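Local atomic coordinates of peptide ABC transporter, peptide-binding protein (Thermus thermophilus, PDB entry 2D5W), a protein that binds oligopeptides, here a pentapeptide, and probably hands them to an ABC transporter for uptake. Residues Leu335-Leu340 / Ala544-Phe549; Val351-Ile356 / Val367-Phe372; Ala91-Gly96 / Val208-Phe213. All blocks are in the same frame, centred on the assembly; numbering follows the deposited sequence.

Interaction 1: Leu335-Leu340 / Ala544-Phe549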
loop_
_atom_site.group_PDB
_atom_site.type_symbol
_atom_site.label_atom_id
_atom_site.label_comp_id
_atom_site.label_asym_id
_atom_site.label_seq_id
_atom_site.Cartn_x
_atom_site.Cartn_y
_atom_site.Cartn_z
ATOM N N LEU A 335 2.346 25.330 4.792
ATOM C CA LEU A 335 3.298 24.237 4.971
ATOM C C LEU A 335 4.537 24.561 4.143
ATOM O O LEU A 335 4.480 24.599 2.914
ATOM C CB LEU A 335 2.694 22.907 4.507
ATOM C CG LEU A 335 1.371 22.487 5.159
ATOM C CD1 LEU A 335 1.039 21.060 4.747
ATOM C CD2 LEU A 335 1.473 22.582 6.676
ATOM N N ASN A 336 5.659 24.811 4.811
ATOM C CA ASN A 336 6.883 25.141 4.098
ATOM C C ASN A 336 7.542 23.859 3.612
ATOM O O ASN A 336 8.576 23.431 4.128
ATOM C CB ASN A 336 7.837 25.917 5.002
ATOM C CG ASN A 336 9.020 26.469 4.244
ATOM O OD1 ASN A 336 9.133 26.285 3.031
ATOM N ND2 ASN A 336 9.909 27.154 4.953
ATOM N N ARG A 337 6.928 23.256 2.601
ATOM C CA ARG A 337 7.410 22.003 2.041
ATOM C C ARG A 337 8.789 22.108 1.403
ATOM O O ARG A 337 9.633 21.232 1.595
ATOM C CB ARG A 337 6.393 21.469 1.029
ATOM C CG ARG A 337 5.034 21.162 1.648
ATOM C CD ARG A 337 4.031 20.743 0.593
ATOM N NE ARG A 337 3.750 21.835 -0.333
ATOM C CZ ARG A 337 3.270 21.671 -1.561
ATOM N NH1 ARG A 337 3.048 22.725 -2.332
ATOM N NH2 ARG A 337 3.015 20.456 -2.025
ATOM N N GLU A 338 9.029 23.171 0.645
ATOM C CA GLU A 338 10.334 23.321 0.022
ATOM C C GLU A 338 11.406 23.493 1.096
ATOM O O GLU A 338 12.499 22.943 0.979
ATOM C CB GLU A 338 10.352 24.513 -0.938
ATOM C CG GLU A 338 11.687 24.689 -1.654
ATOM C CD GLU A 338 12.066 23.498 -2.523
ATOM O OE1 GLU A 338 13.267 23.350 -2.831
ATOM O OE2 GLU A 338 11.172 22.717 -2.913
ATOM N N GLY A 339 11.093 24.250 2.145
ATOM C CA GLY A 339 12.056 24.439 3.215
ATOM C C GLY A 339 12.328 23.121 3.917
ATOM O O GLY A 339 13.463 22.821 4.288
ATOM N N LEU A 340 11.277 22.326 4.090
ATOM C CA LEU A 340 11.384 21.030 4.744
ATOM C C LEU A 340 12.258 20.055 3.960
ATOM O O LEU A 340 13.190 19.473 4.511
ATOM C CB LEU A 340 9.988 20.429 4.933
ATOM C CG LEU A 340 9.813 19.122 5.713
ATOM C CD1 LEU A 340 10.382 17.932 4.954
ATOM C CD2 LEU A 340 10.450 19.291 7.062
ATOM N N ALA A 544 -6.316 16.056 -0.846
ATOM C CA ALA A 544 -5.288 15.643 0.104
ATOM C C ALA A 544 -4.145 16.619 -0.149
ATOM O O ALA A 544 -4.069 17.217 -1.223
ATOM C CB ALA A 544 -4.832 14.212 -0.159
ATOM N N LEU A 545 -3.266 16.795 0.831
ATOM C CA LEU A 545 -2.150 17.715 0.671
ATOM C C LEU A 545 -0.903 16.936 0.290
ATOM O O LEU A 545 -0.415 16.111 1.064
ATOM C CB LEU A 545 -1.907 18.487 1.971
ATOM C CG LEU A 545 -3.141 19.141 2.603
ATOM C CD1 LEU A 545 -2.727 19.929 3.836
ATOM C CD2 LEU A 545 -3.819 20.057 1.597
ATOM N N PRO A 546 -0.380 17.170 -0.921
ATOM C CA PRO A 546 0.824 16.444 -1.333
ATOM C C PRO A 546 2.045 17.018 -0.625
ATOM O O PRO A 546 2.172 18.237 -0.506
ATOM C CB PRO A 546 0.858 16.677 -2.839
ATOM C CG PRO A 546 0.322 18.084 -2.961
ATOM C CD PRO A 546 -0.824 18.116 -1.966
ATOM N N LEU A 547 2.930 16.152 -0.138
ATOM C CA LEU A 547 4.129 16.635 0.539
ATOM C C LEU A 547 5.383 16.405 -0.305
ATOM O O LEU A 547 5.960 17.360 -0.823
ATOM C CB LEU A 547 4.274 15.990 1.926
ATOM C CG LEU A 547 3.176 16.357 2.939
ATOM C CD1 LEU A 547 3.514 15.748 4.292
ATOM C CD2 LEU A 547 3.045 17.875 3.058
ATOM N N TYR A 548 5.807 15.154 -0.456
ATOM C CA TYR A 548 6.988 14.856 -1.261
ATOM C C TYR A 548 7.015 13.413 -1.747
ATOM O O TYR A 548 6.322 12.551 -1.205
ATOM C CB TYR A 548 8.279 15.172 -0.482
ATOM C CG TYR A 548 8.392 14.549 0.897
ATOM C CD1 TYR A 548 7.941 15.223 2.036
ATOM C CD2 TYR A 548 8.973 13.293 1.066
ATOM C CE1 TYR A 548 8.073 14.656 3.308
ATOM C CE2 TYR A 548 9.105 12.721 2.329
ATOM C CZ TYR A 548 8.657 13.403 3.442
ATOM O OH TYR A 548 8.802 12.824 4.684
ATOM N N PHE A 549 7.805 13.163 -2.789
ATOM C CA PHE A 549 7.953 11.821 -3.347
ATOM C C PHE A 549 9.201 11.210 -2.723
ATOM O O PHE A 549 10.253 11.845 -2.660
ATOM C CB PHE A 549 8.095 11.876 -4.870
ATOM C CG PHE A 549 6.870 12.389 -5.577
ATOM C CD1 PHE A 549 5.656 11.721 -5.468
ATOM C CD2 PHE A 549 6.938 13.532 -6.365
ATOM C CE1 PHE A 549 4.523 12.188 -6.139
ATOM C CE2 PHE A 549 5.813 14.003 -7.037
ATOM C CZ PHE A 549 4.608 13.330 -6.925
#

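Interaction 2: Val351-Ile356 / Val367-Phe372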
loop_
_atom_site.group_PDB
_atom_site.type_symbol
_atom_site.label_atom_id
_atom_site.label_comp_id
_atom_site.label_asym_id
_atom_site.label_seq_id
_atom_site.Cartn_x
_atom_site.Cartn_y
_atom_site.Cartn_z
ATOM N N VAL A 351 9.447 18.042 -3.464
ATOM C CA VAL A 351 8.096 18.404 -3.090
ATOM C C VAL A 351 7.179 17.860 -4.183
ATOM O O VAL A 351 7.504 17.935 -5.375
ATOM C CB VAL A 351 7.941 19.937 -3.007
ATOM C CG1 VAL A 351 6.482 20.304 -2.784
ATOM C CG2 VAL A 351 8.803 20.485 -1.878
ATOM N N ALA A 352 6.050 17.299 -3.764
ATOM C CA ALA A 352 5.060 16.737 -4.673
ATOM C C ALA A 352 3.883 17.697 -4.796
ATOM O O ALA A 352 3.498 18.342 -3.815
ATOM C CB ALA A 352 4.579 15.395 -4.144
ATOM N N HIS A 353 3.308 17.772 -5.996
ATOM C CA HIS A 353 2.172 18.653 -6.265
ATOM C C HIS A 353 0.977 17.864 -6.791
ATOM O O HIS A 353 -0.101 18.420 -7.012
ATOM C CB HIS A 353 2.577 19.712 -7.288
ATOM C CG HIS A 353 3.775 20.506 -6.878
ATOM N ND1 HIS A 353 3.739 21.434 -5.860
ATOM C CD2 HIS A 353 5.055 20.479 -7.317
ATOM C CE1 HIS A 353 4.946 21.944 -5.689
ATOM N NE2 HIS A 353 5.763 21.380 -6.561
ATOM N N THR A 354 1.192 16.567 -6.993
ATOM C CA THR A 354 0.169 15.651 -7.486
ATOM C C THR A 354 0.356 14.320 -6.745
ATOM O O THR A 354 1.308 14.183 -5.977
ATOM C CB THR A 354 0.300 15.471 -9.017
ATOM O OG1 THR A 354 -0.710 14.574 -9.482
ATOM C CG2 THR A 354 1.674 14.940 -9.387
ATOM N N TRP A 355 -0.536 13.351 -6.958
ATOM C CA TRP A 355 -0.441 12.068 -6.251
ATOM C C TRP A 355 0.308 10.972 -6.994
ATOM O O TRP A 355 0.628 9.938 -6.404
ATOM C CB TRP A 355 -1.845 11.563 -5.875
ATOM C CG TRP A 355 -2.562 10.805 -6.969
ATOM C CD1 TRP A 355 -2.531 9.454 -7.192
ATOM C CD2 TRP A 355 -3.377 11.362 -8.009
ATOM N NE1 TRP A 355 -3.271 9.140 -8.306
ATOM C CE2 TRP A 355 -3.800 10.290 -8.829
ATOM C CE3 TRP A 355 -3.788 12.662 -8.331
ATOM C CZ2 TRP A 355 -4.613 10.480 -9.950
ATOM C CZ3 TRP A 355 -4.598 12.850 -9.446
ATOM C CH2 TRP A 355 -4.999 11.764 -10.243
ATOM N N ILE A 356 0.594 11.198 -8.274
ATOM C CA ILE A 356 1.305 10.217 -9.091
ATOM C C ILE A 356 2.794 10.558 -9.135
ATOM O O ILE A 356 3.172 11.646 -9.561
ATOM C CB ILE A 356 0.736 10.189 -10.532
ATOM C CG1 ILE A 356 -0.744 9.797 -10.493
ATOM C CG2 ILE A 356 1.531 9.212 -11.389
ATOM C CD1 ILE A 356 -1.424 9.779 -11.852
ATOM N N VAL A 367 0.856 20.801 -13.032
ATOM C CA VAL A 367 -0.296 21.203 -12.228
ATOM C C VAL A 367 -0.011 22.416 -11.344
ATOM O O VAL A 367 1.143 22.773 -11.105
ATOM C CB VAL A 367 -0.799 20.045 -11.329
ATOM C CG1 VAL A 367 -1.063 18.812 -12.176
ATOM C CG2 VAL A 367 0.212 19.752 -10.226
ATOM N N LYS A 368 -1.082 23.039 -10.868
ATOM C CA LYS A 368 -0.992 24.210 -10.003
ATOM C C LYS A 368 -0.155 23.905 -8.761
ATOM O O LYS A 368 -0.316 22.854 -8.138
ATOM C CB LYS A 368 -2.403 24.639 -9.595
ATOM C CG LYS A 368 -2.479 25.839 -8.667
ATOM C CD LYS A 368 -3.934 26.188 -8.387
ATOM C CE LYS A 368 -4.058 27.356 -7.429
ATOM N NZ LYS A 368 -5.486 27.697 -7.185
ATOM N N LYS A 369 0.736 24.828 -8.404
ATOM C CA LYS A 369 1.596 24.664 -7.236
ATOM C C LYS A 369 1.249 25.684 -6.156
ATOM O O LYS A 369 0.935 26.840 -6.455
ATOM C CB LYS A 369 3.067 24.835 -7.626
ATOM C CG LYS A 369 3.572 23.841 -8.659
ATOM C CD LYS A 369 5.033 24.108 -8.988
ATOM C CE LYS A 369 5.540 23.171 -10.072
ATOM N NZ LYS A 369 6.957 23.454 -10.425
ATOM N N TYR A 370 1.314 25.254 -4.901
ATOM C CA TYR A 370 1.013 26.123 -3.772
ATOM C C TYR A 370 2.283 26.413 -2.987
ATOM O O TYR A 370 2.703 25.623 -2.140
ATOM C CB TYR A 370 -0.023 25.455 -2.873
ATOM C CG TYR A 370 -1.352 25.243 -3.557
ATOM C CD1 TYR A 370 -2.381 26.174 -3.428
ATOM C CD2 TYR A 370 -1.578 24.116 -4.348
ATOM C CE1 TYR A 370 -3.602 25.989 -4.062
ATOM C CE2 TYR A 370 -2.798 23.920 -4.991
ATOM C CZ TYR A 370 -3.806 24.859 -4.842
ATOM O OH TYR A 370 -5.020 24.662 -5.457
ATOM N N GLU A 371 2.890 27.558 -3.270
ATOM C CA GLU A 371 4.122 27.942 -2.601
ATOM C C GLU A 371 3.879 28.319 -1.144
ATOM O O GLU A 371 2.755 28.620 -0.747
ATOM C CB GLU A 371 4.781 29.120 -3.335
ATOM C CG GLU A 371 4.137 30.487 -3.086
ATOM C CD GLU A 371 2.869 30.735 -3.886
ATOM O OE1 GLU A 371 2.348 29.796 -4.525
ATOM O OE2 GLU A 371 2.386 31.887 -3.871
ATOM N N PHE A 372 4.942 28.286 -0.350
ATOM C CA PHE A 372 4.849 28.655 1.054
ATOM C C PHE A 372 4.620 30.162 1.129
ATOM O O PHE A 372 5.465 30.945 0.699
ATOM C CB PHE A 372 6.144 28.284 1.776
ATOM C CG PHE A 372 6.165 28.684 3.223
ATOM C CD1 PHE A 372 5.185 28.228 4.098
ATOM C CD2 PHE A 372 7.163 29.518 3.711
ATOM C CE1 PHE A 372 5.200 28.598 5.440
ATOM C CE2 PHE A 372 7.186 29.894 5.053
ATOM C CZ PHE A 372 6.203 29.434 5.918
HETATM O O HOH W 1 -0.618 21.112 -5.985
HETATM O O HOH W 2 1.493 22.288 -4.679
#

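Interaction 3: Ala91-Gly96 / Val208-Phe213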
loop_
_atom_site.group_PDB
_atom_site.type_symbol
_atom_site.label_atom_id
_atom_site.label_comp_id
_atom_site.label_asym_id
_atom_site.label_seq_id
_atom_site.Cartn_x
_atom_site.Cartn_y
_atom_site.Cartn_z
ATOM N N ALA A 91 2.907 -27.052 -7.772
ATOM C CA ALA A 91 2.571 -25.946 -6.876
ATOM C C ALA A 91 1.875 -26.581 -5.676
ATOM O O ALA A 91 0.843 -27.233 -5.829
ATOM C CB ALA A 91 1.639 -24.967 -7.570
ATOM N N LYS A 92 2.437 -26.391 -4.487
ATOM C CA LYS A 92 1.870 -26.994 -3.287
ATOM C C LYS A 92 1.880 -26.120 -2.043
ATOM O O LYS A 92 2.764 -25.283 -1.856
ATOM C CB LYS A 92 2.616 -28.292 -2.947
ATOM C CG LYS A 92 2.542 -29.372 -4.010
ATOM C CD LYS A 92 3.209 -30.659 -3.539
ATOM C CE LYS A 92 3.264 -31.682 -4.661
ATOM N NZ LYS A 92 1.928 -31.905 -5.275
ATOM N N TRP A 93 0.886 -26.338 -1.190
ATOM C CA TRP A 93 0.798 -25.630 0.077
ATOM C C TRP A 93 1.840 -26.257 1.005
ATOM O O TRP A 93 2.302 -27.385 0.771
ATOM C CB TRP A 93 -0.600 -25.781 0.681
ATOM C CG TRP A 93 -1.692 -25.130 -0.122
ATOM C CD1 TRP A 93 -2.618 -25.754 -0.913
ATOM C CD2 TRP A 93 -1.971 -23.727 -0.210
ATOM N NE1 TRP A 93 -3.456 -24.825 -1.485
ATOM C CE2 TRP A 93 -3.080 -23.572 -1.073
ATOM C CE3 TRP A 93 -1.389 -22.582 0.355
ATOM C CZ2 TRP A 93 -3.620 -22.319 -1.385
ATOM C CZ3 TRP A 93 -1.927 -21.334 0.044
ATOM C CH2 TRP A 93 -3.032 -21.215 -0.818
ATOM N N SER A 94 2.197 -25.538 2.065
ATOM C CA SER A 94 3.204 -26.012 3.008
ATOM C C SER A 94 2.823 -27.286 3.760
ATOM O O SER A 94 3.688 -27.922 4.364
ATOM C CB SER A 94 3.558 -24.903 4.003
ATOM O OG SER A 94 2.410 -24.443 4.687
ATOM N N ASP A 95 1.546 -27.662 3.732
ATOM C CA ASP A 95 1.114 -28.886 4.400
ATOM C C ASP A 95 1.128 -30.067 3.433
ATOM O O ASP A 95 0.715 -31.175 3.784
ATOM C CB ASP A 95 -0.285 -28.724 5.016
ATOM C CG ASP A 95 -1.358 -28.415 3.985
ATOM O OD1 ASP A 95 -1.036 -28.298 2.783
ATOM O OD2 ASP A 95 -2.536 -28.287 4.392
ATOM N N GLY A 96 1.606 -29.827 2.214
ATOM C CA GLY A 96 1.681 -30.886 1.225
ATOM C C GLY A 96 0.517 -30.983 0.256
ATOM O O GLY A 96 0.609 -31.702 -0.742
ATOM N N VAL A 208 -1.793 -22.168 6.118
ATOM C CA VAL A 208 -0.774 -22.897 5.375
ATOM C C VAL A 208 -0.211 -21.877 4.392
ATOM O O VAL A 208 -0.851 -20.850 4.123
ATOM C CB VAL A 208 -1.313 -24.148 4.650
ATOM C CG1 VAL A 208 -1.750 -25.183 5.687
ATOM C CG2 VAL A 208 -2.444 -23.782 3.716
ATOM N N TYR A 209 0.962 -22.172 3.846
ATOM C CA TYR A 209 1.691 -21.232 3.009
ATOM C C TYR A 209 2.104 -21.755 1.644
ATOM O O TYR A 209 2.446 -22.922 1.500
ATOM C CB TYR A 209 2.904 -20.787 3.829
ATOM C CG TYR A 209 2.475 -20.306 5.202
ATOM C CD1 TYR A 209 2.016 -19.004 5.382
ATOM C CD2 TYR A 209 2.403 -21.181 6.293
ATOM C CE1 TYR A 209 1.491 -18.580 6.590
ATOM C CE2 TYR A 209 1.870 -20.762 7.518
ATOM C CZ TYR A 209 1.414 -19.455 7.653
ATOM O OH TYR A 209 0.864 -19.011 8.834
ATOM N N SER A 210 2.094 -20.875 0.646
ATOM C CA SER A 210 2.436 -21.256 -0.723
ATOM C C SER A 210 3.761 -20.693 -1.220
ATOM O O SER A 210 4.190 -21.012 -2.328
ATOM C CB SER A 210 1.341 -20.777 -1.665
ATOM O OG SER A 210 1.251 -19.363 -1.595
ATOM N N GLY A 211 4.392 -19.843 -0.415
ATOM C CA GLY A 211 5.643 -19.230 -0.818
ATOM C C GLY A 211 6.884 -20.033 -0.488
ATOM O O GLY A 211 6.790 -21.155 -0.001
ATOM N N PRO A 212 8.073 -19.476 -0.752
ATOM C CA PRO A 212 9.325 -20.179 -0.464
ATOM C C PRO A 212 9.569 -20.413 1.026
ATOM O O PRO A 212 10.425 -21.212 1.395
ATOM C CB PRO A 212 10.384 -19.285 -1.118
ATOM C CG PRO A 212 9.758 -17.932 -1.100
ATOM C CD PRO A 212 8.325 -18.210 -1.459
ATOM N N PHE A 213 8.810 -19.715 1.870
ATOM C CA PHE A 213 8.921 -19.861 3.320
ATOM C C PHE A 213 7.543 -20.055 3.938
ATOM O O PHE A 213 6.518 -19.721 3.333
ATOM C CB PHE A 213 9.600 -18.624 3.931
ATOM C CG PHE A 213 11.018 -18.435 3.472
ATOM C CD1 PHE A 213 12.078 -19.064 4.133
ATOM C CD2 PHE A 213 11.290 -17.705 2.322
ATOM C CE1 PHE A 213 13.385 -18.971 3.639
ATOM C CE2 PHE A 213 12.593 -17.607 1.826
ATOM C CZ PHE A 213 13.638 -18.244 2.484
HETATM O O HOH W 3 4.095 -23.649 -3.682
#

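Interaction 1: Leu335-Leu340 / Ala544-Phe549
R337 reaches from the first turn of helix 337-345 to strand 544-557. Its NH2 donates to P546 O at 2.8 Å, the one direct hydrogen bond of the contact. The bond is bent, with 139° at the hydrogen. P546 O sits at the edge of the guanidinium, somewhat tilted from its plane, and the donor stands above the P546 carbonyl plane. The R337 chain is extended at chi2 and then bent at chi3 (-65°), which turns NE out of the extended line. The aliphatic part does the packing: R337 CD lies 3.9 Å from L547 CD2, the two side chains crossing at about a right angle. P546 CG touches NH2 of R337 at 3.7 Å.

Beside this grip lies an apolar cluster. L335 CD1 meets L545 CD1 at 4.0 Å and L547 CD2 at 4.1 Å. F425 of helix 416-431 and I331 of helix 325-333 close in around it. The packing slackens toward L340, whose CD1 comes only within 4.3 Å of Y548 CE1. The outer side of the helix start is more open to solvent: E338 is exposed and N336 partly so. N336 caps the helix, its OD1 accepting from G339 N at 3.0 Å. L547 and Y548 form a classic beta bulge opposite E304 of strand 293-308.

The second arm of R337, NH1, donates to Y370 O. An alanine at R337 would probably leave P546 O and Y370 O without these donors and open a gap beside CD2 of L547. The chemistry is that of a buried guanidinium bonded to backbone carbonyl oxygens. The partial charges of those carbonyls are likely to offset part of its positive charge, while the CH2 groups serve the apolar packing.

Interaction 2: Val351-Ile356 / Val367-Phe372
H353 and K369 meet with the same first torsion: each CG lies beside its own backbone N and anti to the carbonyl carbon (chi1 -56° and -60°). Beyond CG the K369 chain is fully extended, and its CH2 groups run across one face of the imidazole. This is a CH-pi contact. K369 CG stands 3.6 Å from the centroid of the H353 ring and only 6° off the ring normal. The next carbon, CD, lies 3.7 Å from H353 NE2, and CE passes near CD2 and NE2. The amino group ends 4.5 Å from the ring, measured NZ of K369 to NE2 of H353. That is not a contact, but a positive charge there would probably make protonation of H353 somewhat harder.

V367 packs on the root of H353: its CG2 touches H353 O at 3.5 Å and also lies against H353 CB, with T354 CB a little farther away. V367 itself rests on Q535 and A539 of helix 524-541.

Two waters bridge the segments, one between backbone oxygens and one from the H353 ring to a backbone N-H. Water 1 donates to H353 O at 2.9 Å and to K368 O at 2.8 Å. Water 2 lies in the plane of the imidazole, at its edge, 2.7 Å from H353 ND1. It accepts from Y370 N at 3.0 Å, so the ring is bridged to the opposing backbone at its edge while K369 covers a face.

The polar ends of neighbouring side chains turn elsewhere: T354 OG1 bonds to Q535, and K368 NZ forms a salt bridge with E540. Two segments without regular secondary structure are thus joined by a CH-pi contact and water bridges. The contact folds the long link between helices 337-345 and 374-383 back on itself, against helix 524-541, in this family 5 solute-binding protein.

Interaction 3: Ala91-Gly96 / Val208-Phe213
The W93 indole meets V208 and S210 obliquely, and Y209 C lies at its edge, near the ring plane. V208 CG2 is 3.7 Å from W93 CE3, the two side chains crossing at about a right angle. S210 CB is equally close, 3.7 Å from W93 CZ3. H160 and Y156 also meet the indole, and its NE1 donates to D103. The Y209 ring has S94 OG near its plane, at the edge, 3.6 Å from CD2.

The motif is a type I beta turn from W93 to G96, set against the loop segment 208-212, which runs roughly the opposite way. It joins the loop before helix 101-112 to the lead-in of strand 213-219.

S94 makes both direct hydrogen bonds. Its OG sits between the backbone N and the carbonyl carbon (chi1 57°) and accepts from Y209 N at 2.8 Å, nearly straight at 163°. The return bond, S94 N to Y209 O, is 2.7 Å long but weak, bent to 124° at the hydrogen. S94 thus takes up both the N-H and the C=O of Y209.

The D95 carboxylate crosses V208 obliquely, with OD2 3.5 Å from CG1 of V208. The same oxygen is hydrogen-bonded to H160. Farther along, water 3 bridges the backbones, donating to K92 O at 2.8 Å and to S210 O at 3.0 Å.

Overall arrangement
Interactions 1 and 2 are neighbours, their centres 8 Å apart, and 351-356 / 367-372 is nested within the loop that 335-340 / 544-549 closes. They touch directly. The R337 NH1 to Y370 O bond (2.9 Å) links the two, and A352 N probably bonds to L547 O at 2.9 Å. One arginine and one strand edge therefore connect them. Interaction 3 lies on the opposite side of the chain's centre, about 44 Å from interaction 1 and about 45 Å from interaction 2, centre to centre. It closes earlier in the sequence and touches neither. Its nearest atoms lie about 29 Å from interaction 1 and about 30 Å from interaction 2.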